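Local structure of protection of telomeres protein 1 (Schizosaccharomyces pombe, 4HJ5) at residues S18-V23 and Y88-N93. The protein binds single-stranded telomeric DNA, protects the 3' overhang at chromosome ends and regulates telomerase and telomere length. The protein carries 1 engineered substitution. Sequence-based numbering, arbitrary orientation.
Sequences SFYAQV and YVVMKN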
loop_
_atom_site.group_PDB
_atom_site.type_symbol
_atom_site.label_atom_id
_atom_site.label_comp_id
_atom_site.label_asym_id
_atom_site.label_seq_id
_atom_site.Cartn_x
_atom_site.Cartn_y
_atom_site.Cartn_z
ATOM N N SER A 18 2.340 -3.549 -10.018
ATOM C CA SER A 18 2.031 -4.652 -9.120
ATOM C C SER A 18 3.126 -4.719 -8.070
ATOM O O SER A 18 4.289 -4.429 -8.380
ATOM C CB SER A 18 1.986 -5.973 -9.882
ATOM O OG SER A 18 0.896 -6.010 -10.782
ATOM N N PHE A 19 2.770 -5.097 -6.836
ATOM C CA PHE A 19 3.785 -5.190 -5.783
ATOM C C PHE A 19 3.369 -6.003 -4.558
ATOM O O PHE A 19 2.180 -6.219 -4.307
ATOM C CB PHE A 19 4.223 -3.789 -5.362
ATOM C CG PHE A 19 3.092 -2.912 -4.902
ATOM C CD1 PHE A 19 2.621 -2.992 -3.602
ATOM C CD2 PHE A 19 2.496 -2.015 -5.776
ATOM C CE1 PHE A 19 1.571 -2.187 -3.183
ATOM C CE2 PHE A 19 1.455 -1.198 -5.363
ATOM C CZ PHE A 19 0.995 -1.283 -4.072
ATOM N N TYR A 20 4.363 -6.476 -3.819
ATOM C CA TYR A 20 4.133 -7.076 -2.516
ATOM C C TYR A 20 4.305 -5.965 -1.492
ATOM O O TYR A 20 5.129 -5.066 -1.690
ATOM C CB TYR A 20 5.145 -8.205 -2.249
ATOM C CG TYR A 20 4.906 -9.442 -3.097
ATOM C CD1 TYR A 20 4.009 -10.416 -2.689
ATOM C CD2 TYR A 20 5.553 -9.612 -4.308
ATOM C CE1 TYR A 20 3.772 -11.542 -3.466
ATOM C CE2 TYR A 20 5.325 -10.726 -5.095
ATOM C CZ TYR A 20 4.430 -11.686 -4.669
ATOM O OH TYR A 20 4.204 -12.802 -5.443
ATOM N N ALA A 21 3.562 -6.014 -0.395
ATOM C CA ALA A 21 3.765 -5.011 0.647
ATOM C C ALA A 21 3.246 -5.450 2.005
ATOM O O ALA A 21 2.395 -6.341 2.100
ATOM C CB ALA A 21 3.127 -3.644 0.228
ATOM N N GLN A 22 3.760 -4.831 3.062
ATOM C CA GLN A 22 3.198 -5.050 4.388
ATOM C C GLN A 22 2.253 -3.907 4.757
ATOM O O GLN A 22 2.528 -2.741 4.461
ATOM C CB GLN A 22 4.275 -5.212 5.468
ATOM C CG GLN A 22 3.679 -5.702 6.792
ATOM C CD GLN A 22 4.713 -5.946 7.894
ATOM O OE1 GLN A 22 5.806 -5.389 7.877
ATOM N NE2 GLN A 22 4.351 -6.791 8.863
ATOM N N VAL A 23 1.151 -4.250 5.414
ATOM C CA VAL A 23 0.131 -3.272 5.755
ATOM C C VAL A 23 0.423 -2.671 7.108
ATOM O O VAL A 23 0.347 -3.360 8.126
ATOM C CB VAL A 23 -1.283 -3.894 5.781
ATOM C CG1 VAL A 23 -2.290 -2.878 6.298
ATOM C CG2 VAL A 23 -1.670 -4.362 4.413
ATOM N N TYR A 88 0.403 -9.025 5.144
ATOM C CA TYR A 88 1.101 -8.803 3.897
ATOM C C TYR A 88 0.100 -8.922 2.767
ATOM O O TYR A 88 -0.803 -9.775 2.774
ATOM C CB TYR A 88 2.215 -9.821 3.697
ATOM C CG TYR A 88 3.315 -9.724 4.723
ATOM C CD1 TYR A 88 3.252 -10.449 5.904
ATOM C CD2 TYR A 88 4.439 -8.924 4.499
ATOM C CE1 TYR A 88 4.275 -10.368 6.851
ATOM C CE2 TYR A 88 5.456 -8.836 5.433
ATOM C CZ TYR A 88 5.367 -9.558 6.602
ATOM O OH TYR A 88 6.375 -9.475 7.525
ATOM N N VAL A 89 0.264 -8.077 1.774
ATOM C CA VAL A 89 -0.702 -8.050 0.713
ATOM C C VAL A 89 0.044 -8.145 -0.603
ATOM O O VAL A 89 1.215 -7.748 -0.696
ATOM C CB VAL A 89 -1.517 -6.747 0.806
ATOM C CG1 VAL A 89 -0.674 -5.540 0.390
ATOM C CG2 VAL A 89 -2.750 -6.850 -0.013
ATOM N N VAL A 90 -0.605 -8.697 -1.618
ATOM C CA VAL A 90 -0.071 -8.592 -2.968
ATOM C C VAL A 90 -1.063 -7.815 -3.830
ATOM O O VAL A 90 -2.237 -8.197 -3.952
ATOM C CB VAL A 90 0.235 -9.976 -3.593
ATOM C CG1 VAL A 90 -1.026 -10.879 -3.627
ATOM C CG2 VAL A 90 0.798 -9.808 -4.968
ATOM N N MET A 91 -0.604 -6.720 -4.423
ATOM C CA MET A 91 -1.490 -5.917 -5.270
ATOM C C MET A 91 -1.102 -5.964 -6.738
ATOM O O MET A 91 0.042 -5.711 -7.092
ATOM C CB MET A 91 -1.580 -4.486 -4.743
ATOM C CG MET A 91 -1.953 -4.490 -3.262
ATOM S SD MET A 91 -1.961 -2.877 -2.482
ATOM C CE MET A 91 -3.171 -2.069 -3.526
ATOM N N LYS A 92 -2.065 -6.316 -7.589
ATOM C CA LYS A 92 -1.770 -6.556 -9.004
ATOM C C LYS A 92 -2.482 -5.545 -9.909
ATOM O O LYS A 92 -3.665 -5.270 -9.725
ATOM C CB LYS A 92 -2.128 -8.004 -9.389
ATOM C CG LYS A 92 -1.169 -9.044 -8.816
ATOM C CD LYS A 92 -1.711 -10.465 -8.852
ATOM C CE LYS A 92 -0.751 -11.415 -8.134
ATOM N NZ LYS A 92 -1.261 -12.809 -8.047
ATOM N N ASN A 93 -1.738 -4.984 -10.860
ATOM C CA ASN A 93 -2.306 -4.090 -11.870
ATOM C C ASN A 93 -3.136 -2.963 -11.289
ATOM O O ASN A 93 -4.176 -2.607 -11.832
ATOM C CB ASN A 93 -3.139 -4.882 -12.880
ATOM C CG ASN A 93 -2.393 -6.082 -13.426
ATOM O OD1 ASN A 93 -1.219 -5.982 -13.785
ATOM N ND2 ASN A 93 -3.065 -7.227 -13.479
HETATM O O HOH W 1 1.800 -4.551 -13.101
HETATM O O HOH W 2 8.107 -7.304 7.293
#
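Two antiparallel strands of the OB-fold barrel in this single-stranded-DNA-binding domain meet here, Phe19 and Ala21 pairing with Met91 and Val89 through four backbone hydrogen bonds. Phe19 N reaches Met91 O at 2.8 Å, and Met91 N returns an almost straight bond to Phe19 O (168°). Where strand 88-92 turns its corner, Asn93 N donates to Ser18 OG (2.8 Å), so a serine side chain carries the pairing one step further; water 1 also bonds this hydroxyl.

On the face of Phe19, Ala21, Val89 and Met91, the Met91 sulfur makes a Met-aromatic contact, its SD 3.7 Å from Phe19 CE1 and oblique to the ring, while Met91 CB sits over the ring's rim. Tyr20 and Val90 lie side by side on the other face, Val90 CG2 over the Tyr20 ring.

Next to them Gln22 swings CG away from its own backbone N (chi1 -169°) and runs out extended, which lays its amide on the Tyr88 phenol, planes 7° apart; water 2 joins Gln22 OE1 to Tyr88 OH, while Gln22 NE2 donates to Gly86 O. Trading Tyr88 for an alanine is likely to cost the Gln22 amide its stacking surface and break this water bridge.

Strand 33-38 flanks strand 16-28 and strand 119-123 flanks strand 88-92, Val37 and Ile120 meeting the Phe19-Met91 face, while helix 131-137 touches Tyr88 through Ile133 and Lys134.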